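Local coordinates for protein CmeC (Campylobacter jejuni, PDB 4MT4) that forms a trimeric outer membrane channel of the outer membrane factor family, probably serving as the exit duct for compounds expelled by efflux transport, at residues N112-G117 / G311-L316. Residues are numbered along the deposited sequence; the frame is centred on the assembly and turned at random.
Sequences NDFKMG and GDLDTL. With C8E ((hydroxyethyloxy)tri(ethyloxy)octane), chain N; C8E ((hydroxyethyloxy)tri(ethyloxy)octane), chain Q.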
ATOM      1  N   ASN B 112      10.535  58.970 -17.045  1.00 51.42           N
ATOM      2  CA  ASN B 112       9.488  57.958 -17.048  1.00 41.68           C
ATOM      3  C   ASN B 112       9.591  57.035 -18.253  1.00 45.29           C
ATOM      4  O   ASN B 112      10.312  57.324 -19.207  1.00 42.29           O
ATOM      5  CB  ASN B 112       8.108  58.615 -17.020  1.00 45.69           C
ATOM      6  CG  ASN B 112       7.886  59.445 -15.776  1.00 45.68           C
ATOM      7  OD1 ASN B 112       8.422  59.143 -14.713  1.00 47.66           O
ATOM      8  ND2 ASN B 112       7.092  60.500 -15.903  1.00 46.72           N
ATOM      9  N   ASP B 113       8.861  55.926 -18.198  1.00 42.70           N
ATOM     10  CA  ASP B 113       8.814  54.974 -19.300  1.00 51.90           C
ATOM     11  C   ASP B 113       7.502  54.199 -19.282  1.00 47.18           C
ATOM     12  O   ASP B 113       7.226  53.443 -18.351  1.00 47.95           O
ATOM     13  CB  ASP B 113       9.999  54.009 -19.234  1.00 50.16           C
ATOM     14  CG  ASP B 113      10.139  53.169 -20.489  1.00 50.57           C
ATOM     15  OD1 ASP B 113       9.787  53.663 -21.582  1.00 49.10           O
ATOM     16  OD2 ASP B 113      10.602  52.015 -20.383  1.00 75.87           O
ATOM     17  N   PHE B 114       6.691  54.395 -20.315  1.00 42.57           N
ATOM     18  CA  PHE B 114       5.411  53.708 -20.416  1.00 41.77           C
ATOM     19  C   PHE B 114       5.390  52.784 -21.629  1.00 47.68           C
ATOM     20  O   PHE B 114       5.762  53.186 -22.729  1.00 44.46           O
ATOM     21  CB  PHE B 114       4.265  54.718 -20.497  1.00 42.83           C
ATOM     22  CG  PHE B 114       4.170  55.623 -19.299  1.00 44.95           C
ATOM     23  CD1 PHE B 114       3.507  55.213 -18.154  1.00 39.05           C
ATOM     24  CD2 PHE B 114       4.745  56.883 -19.321  1.00 46.21           C
ATOM     25  CE1 PHE B 114       3.419  56.043 -17.051  1.00 42.06           C
ATOM     26  CE2 PHE B 114       4.661  57.718 -18.223  1.00 45.12           C
ATOM     27  CZ  PHE B 114       3.996  57.297 -17.087  1.00 50.25           C
ATOM     28  N   LYS B 115       4.960  51.543 -21.418  1.00 43.27           N
ATOM     29  CA  LYS B 115       4.899  50.560 -22.494  1.00 43.46           C
ATOM     30  C   LYS B 115       3.524  49.901 -22.582  1.00 54.21           C
ATOM     31  O   LYS B 115       2.784  49.851 -21.599  1.00 49.33           O
ATOM     32  CB  LYS B 115       5.975  49.492 -22.303  1.00 42.83           C
ATOM     33  CG  LYS B 115       7.403  50.017 -22.359  1.00 55.88           C
ATOM     34  CD  LYS B 115       8.397  48.909 -22.054  1.00 49.80           C
ATOM     35  CE  LYS B 115       9.832  49.397 -22.153  1.00 53.96           C
ATOM     36  NZ  LYS B 115      10.796  48.336 -21.753  1.00 58.47           N
ATOM     37  N   MET B 116       3.201  49.394 -23.767  1.00 50.09           N
ATOM     38  CA  MET B 116       1.919  48.741 -24.029  1.00 57.30           C
ATOM     39  C   MET B 116       1.939  48.062 -25.395  1.00 54.14           C
ATOM     40  O   MET B 116       2.270  48.695 -26.396  1.00 57.95           O
ATOM     41  CB  MET B 116       0.768  49.750 -23.972  1.00 65.66           C
ATOM     42  CG  MET B 116      -0.584  49.160 -24.341  1.00 69.40           C
ATOM     43  SD  MET B 116      -1.865  50.398 -24.618  1.00 87.45           S
ATOM     44  CE  MET B 116      -1.864  51.258 -23.048  1.00 90.90           C
ATOM     45  N   GLY B 117       1.588  46.779 -25.437  1.00 50.44           N
ATOM     46  CA  GLY B 117       1.530  46.063 -26.700  1.00 53.75           C
ATOM     47  C   GLY B 117       1.342  44.559 -26.597  1.00 56.37           C
ATOM     48  O   GLY B 117       1.234  44.009 -25.501  1.00 54.58           O
ATOM     49  N   GLY B 311       7.938  58.328 -23.094  1.00 41.84           N
ATOM     50  CA  GLY B 311       8.405  58.851 -21.823  1.00 35.93           C
ATOM     51  C   GLY B 311       7.305  59.613 -21.111  1.00 39.22           C
ATOM     52  O   GLY B 311       7.475  60.063 -19.976  1.00 42.66           O
ATOM     53  N   ASP B 312       6.174  59.759 -21.793  1.00 40.14           N
ATOM     54  CA  ASP B 312       5.012  60.433 -21.234  1.00 42.74           C
ATOM     55  C   ASP B 312       3.748  59.632 -21.519  1.00 47.71           C
ATOM     56  O   ASP B 312       3.588  59.067 -22.602  1.00 48.17           O
ATOM     57  CB  ASP B 312       4.882  61.848 -21.799  1.00 46.31           C
ATOM     58  CG  ASP B 312       6.182  62.628 -21.727  1.00 67.99           C
ATOM     59  OD1 ASP B 312       6.899  62.688 -22.749  1.00 65.67           O
ATOM     60  OD2 ASP B 312       6.491  63.179 -20.649  1.00 64.73           O
ATOM     61  N   LEU B 313       2.852  59.589 -20.541  1.00 41.27           N
ATOM     62  CA  LEU B 313       1.619  58.827 -20.669  1.00 41.15           C
ATOM     63  C   LEU B 313       0.666  59.458 -21.682  1.00 43.00           C
ATOM     64  O   LEU B 313      -0.049  58.754 -22.395  1.00 44.86           O
ATOM     65  CB  LEU B 313       0.933  58.704 -19.308  1.00 31.33           C
ATOM     66  CG  LEU B 313      -0.408  57.972 -19.306  1.00 45.69           C
ATOM     67  CD1 LEU B 313      -0.236  56.549 -19.812  1.00 38.85           C
ATOM     68  CD2 LEU B 313      -1.027  57.986 -17.919  1.00 49.15           C
ATOM     69  N   ASP B 314       0.668  60.784 -21.752  1.00 45.23           N
ATOM     70  CA  ASP B 314      -0.270  61.504 -22.609  1.00 41.45           C
ATOM     71  C   ASP B 314      -0.018  61.273 -24.103  1.00 51.39           C
ATOM     72  O   ASP B 314      -0.908  61.491 -24.923  1.00 58.09           O
ATOM     73  CB  ASP B 314      -0.228  63.003 -22.298  1.00 48.57           C
ATOM     74  CG  ASP B 314       1.156  63.594 -22.455  1.00 53.06           C
ATOM     75  OD1 ASP B 314       1.989  63.412 -21.542  1.00 60.35           O
ATOM     76  OD2 ASP B 314       1.406  64.252 -23.487  1.00 52.91           O
ATOM     77  N   THR B 315       1.187  60.828 -24.452  1.00 47.68           N
ATOM     78  CA  THR B 315       1.522  60.549 -25.846  1.00 46.90           C
ATOM     79  C   THR B 315       1.771  59.065 -26.090  1.00 46.36           C
ATOM     80  O   THR B 315       2.393  58.691 -27.085  1.00 50.20           O
ATOM     81  CB  THR B 315       2.774  61.326 -26.300  1.00 45.74           C
ATOM     82  OG1 THR B 315       3.894  60.949 -25.488  1.00 45.94           O
ATOM     83  CG2 THR B 315       2.547  62.826 -26.190  1.00 41.51           C
ATOM     84  N   LEU B 316       1.285  58.223 -25.183  1.00 45.58           N
ATOM     85  CA  LEU B 316       1.566  56.792 -25.246  1.00 41.82           C
ATOM     86  C   LEU B 316       0.998  56.128 -26.502  1.00 42.30           C
ATOM     87  O   LEU B 316       1.650  55.280 -27.102  1.00 51.19           O
ATOM     88  CB  LEU B 316       1.024  56.092 -24.000  1.00 42.11           C
ATOM     89  CG  LEU B 316       1.261  54.581 -23.942  1.00 52.28           C
ATOM     90  CD1 LEU B 316       2.745  54.272 -24.043  1.00 46.88           C
ATOM     91  CD2 LEU B 316       0.671  53.994 -22.672  1.00 38.60           C
TER
HETATM   92  C1  C8E N 502      -0.648  50.032  -4.154  1.00 75.16           C
HETATM   93  C2  C8E N 502      -0.859  50.525  -5.545  1.00 94.36           C
HETATM   94  C3  C8E N 502       0.109  51.530  -6.072  1.00100.81           C
HETATM   95  C4  C8E N 502       0.093  51.808  -7.536  1.00 97.85           C
HETATM   96  C5  C8E N 502       1.357  52.314  -8.146  1.00 85.46           C
HETATM   97  C6  C8E N 502       1.684  51.851  -9.523  1.00 81.00           C
HETATM   98  C7  C8E N 502       3.110  51.920  -9.951  1.00 64.27           C
HETATM   99  C8  C8E N 502       3.419  52.654 -11.209  1.00 68.40           C
HETATM  100  O9  C8E N 502       4.170  53.805 -11.109  1.00 70.62           O
HETATM  101  C10 C8E N 502       4.776  54.309 -12.238  1.00 56.64           C
HETATM  102  C11 C8E N 502       5.295  55.702 -12.179  1.00 58.12           C
HETATM  103  O12 C8E N 502       4.368  56.721 -12.169  1.00 60.66           O
HETATM  104  C13 C8E N 502       4.539  57.794 -13.014  1.00 52.75           C
HETATM  105  C14 C8E N 502       3.953  59.098 -12.593  1.00 66.90           C
HETATM  106  O15 C8E N 502       3.985  60.126 -13.508  1.00 64.79           O
HETATM  107  C16 C8E N 502       3.361  59.955 -14.725  1.00 50.13           C
HETATM  108  C17 C8E N 502       3.478  61.059 -15.718  1.00 71.15           C
HETATM  109  O18 C8E N 502       3.326  60.740 -17.049  1.00 77.90           O
HETATM  110  C19 C8E N 502       3.759  61.630 -18.002  1.00 54.17           C
HETATM  111  C20 C8E N 502       5.051  62.335 -17.756  1.00 78.86           C
HETATM  112  O21 C8E N 502       6.162  61.939 -18.474  1.00 55.88           O
HETATM  113  C1  C8E Q 505       3.404  48.924 -38.904  1.00 83.85           C
HETATM  114  C2  C8E Q 505       2.647  48.153 -37.876  1.00 66.63           C
HETATM  115  C3  C8E Q 505       1.285  48.635 -37.508  1.00 74.09           C
HETATM  116  C4  C8E Q 505       1.091  49.168 -36.129  1.00 72.90           C
HETATM  117  C5  C8E Q 505      -0.214  48.898 -35.462  1.00 81.65           C
HETATM  118  C6  C8E Q 505      -0.337  49.258 -34.021  1.00 83.37           C
HETATM  119  C7  C8E Q 505      -1.223  48.419 -33.165  1.00 75.89           C
HETATM  120  C8  C8E Q 505      -0.970  48.452 -31.696  1.00 77.87           C
HETATM  121  O9  C8E Q 505      -1.358  47.368 -30.937  1.00 80.72           O
HETATM  122  C10 C8E Q 505      -1.028  47.342 -29.599  1.00 65.03           C
HETATM  123  C11 C8E Q 505      -2.076  46.916 -28.628  1.00 71.31           C
HETATM  124  O12 C8E Q 505      -1.710  46.826 -27.302  1.00 72.86           O
HETATM  125  C13 C8E Q 505      -2.268  45.854 -26.501  1.00 71.79           C
HETATM  126  C14 C8E Q 505      -2.610  46.236 -25.100  1.00 72.64           C
HETATM  127  O15 C8E Q 505      -2.272  45.358 -24.093  1.00 61.35           O
HETATM  128  C16 C8E Q 505      -3.211  45.045 -23.136  1.00 57.54           C
HETATM  129  C17 C8E Q 505      -2.728  44.679 -21.775  1.00 70.19           C
HETATM  130  O18 C8E Q 505      -3.653  44.614 -20.754  1.00 93.99           O
HETATM  131  C19 C8E Q 505      -4.924  44.134 -20.994  1.00100.51           C
HETATM  132  C20 C8E Q 505      -6.067  45.093 -20.954  1.00109.92           C
HETATM  133  O21 C8E Q 505      -7.258  44.716 -21.544  1.00 90.01           O
HETATM  134  O   HOH W   1       9.752  60.861 -18.780  1.00 43.86           O
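The Phe114 ring has Leu313 over one face, its CB 4.0 Å from the ring centroid and 12° off the normal, a CH-pi contact; Gly311 O sits at the edge, near the ring plane. The detergent C8E of chain N approaches obliquely, its O18 3.5 Å from Phe114 CZ. Leu316, with CG anti to the backbone N, sends its branches to two residues: CD1 packs 3.9 Å from Phe114 CB, whereas CD2 meets Met116 CE at 3.7 Å, the two side chains crossing at about a right angle. Polar links run through small molecules: one water accepts from Asn112 N and donates to Gly311 O, and Asn112 ND2 donates to the detergent hydroxyl O21 over 3.1 Å. O21 also lies 2.5 Å from Asp312 OD2 and 2.7 Å from Gly311 O, either of which could accept its single proton, while Asn112 OD1 is hydrogen-bonded to Arg93 NH1. In the four-stranded antiparallel sheet that each subunit contributes to the trimeric barrel, strand 109-124 runs between strands 84-96 and 299-310, bonding through its backbone to Ser92 and Ser310, among others; residues 311-316 open the loop from strand 299-310 to strand 322-335 and fold back over Phe114.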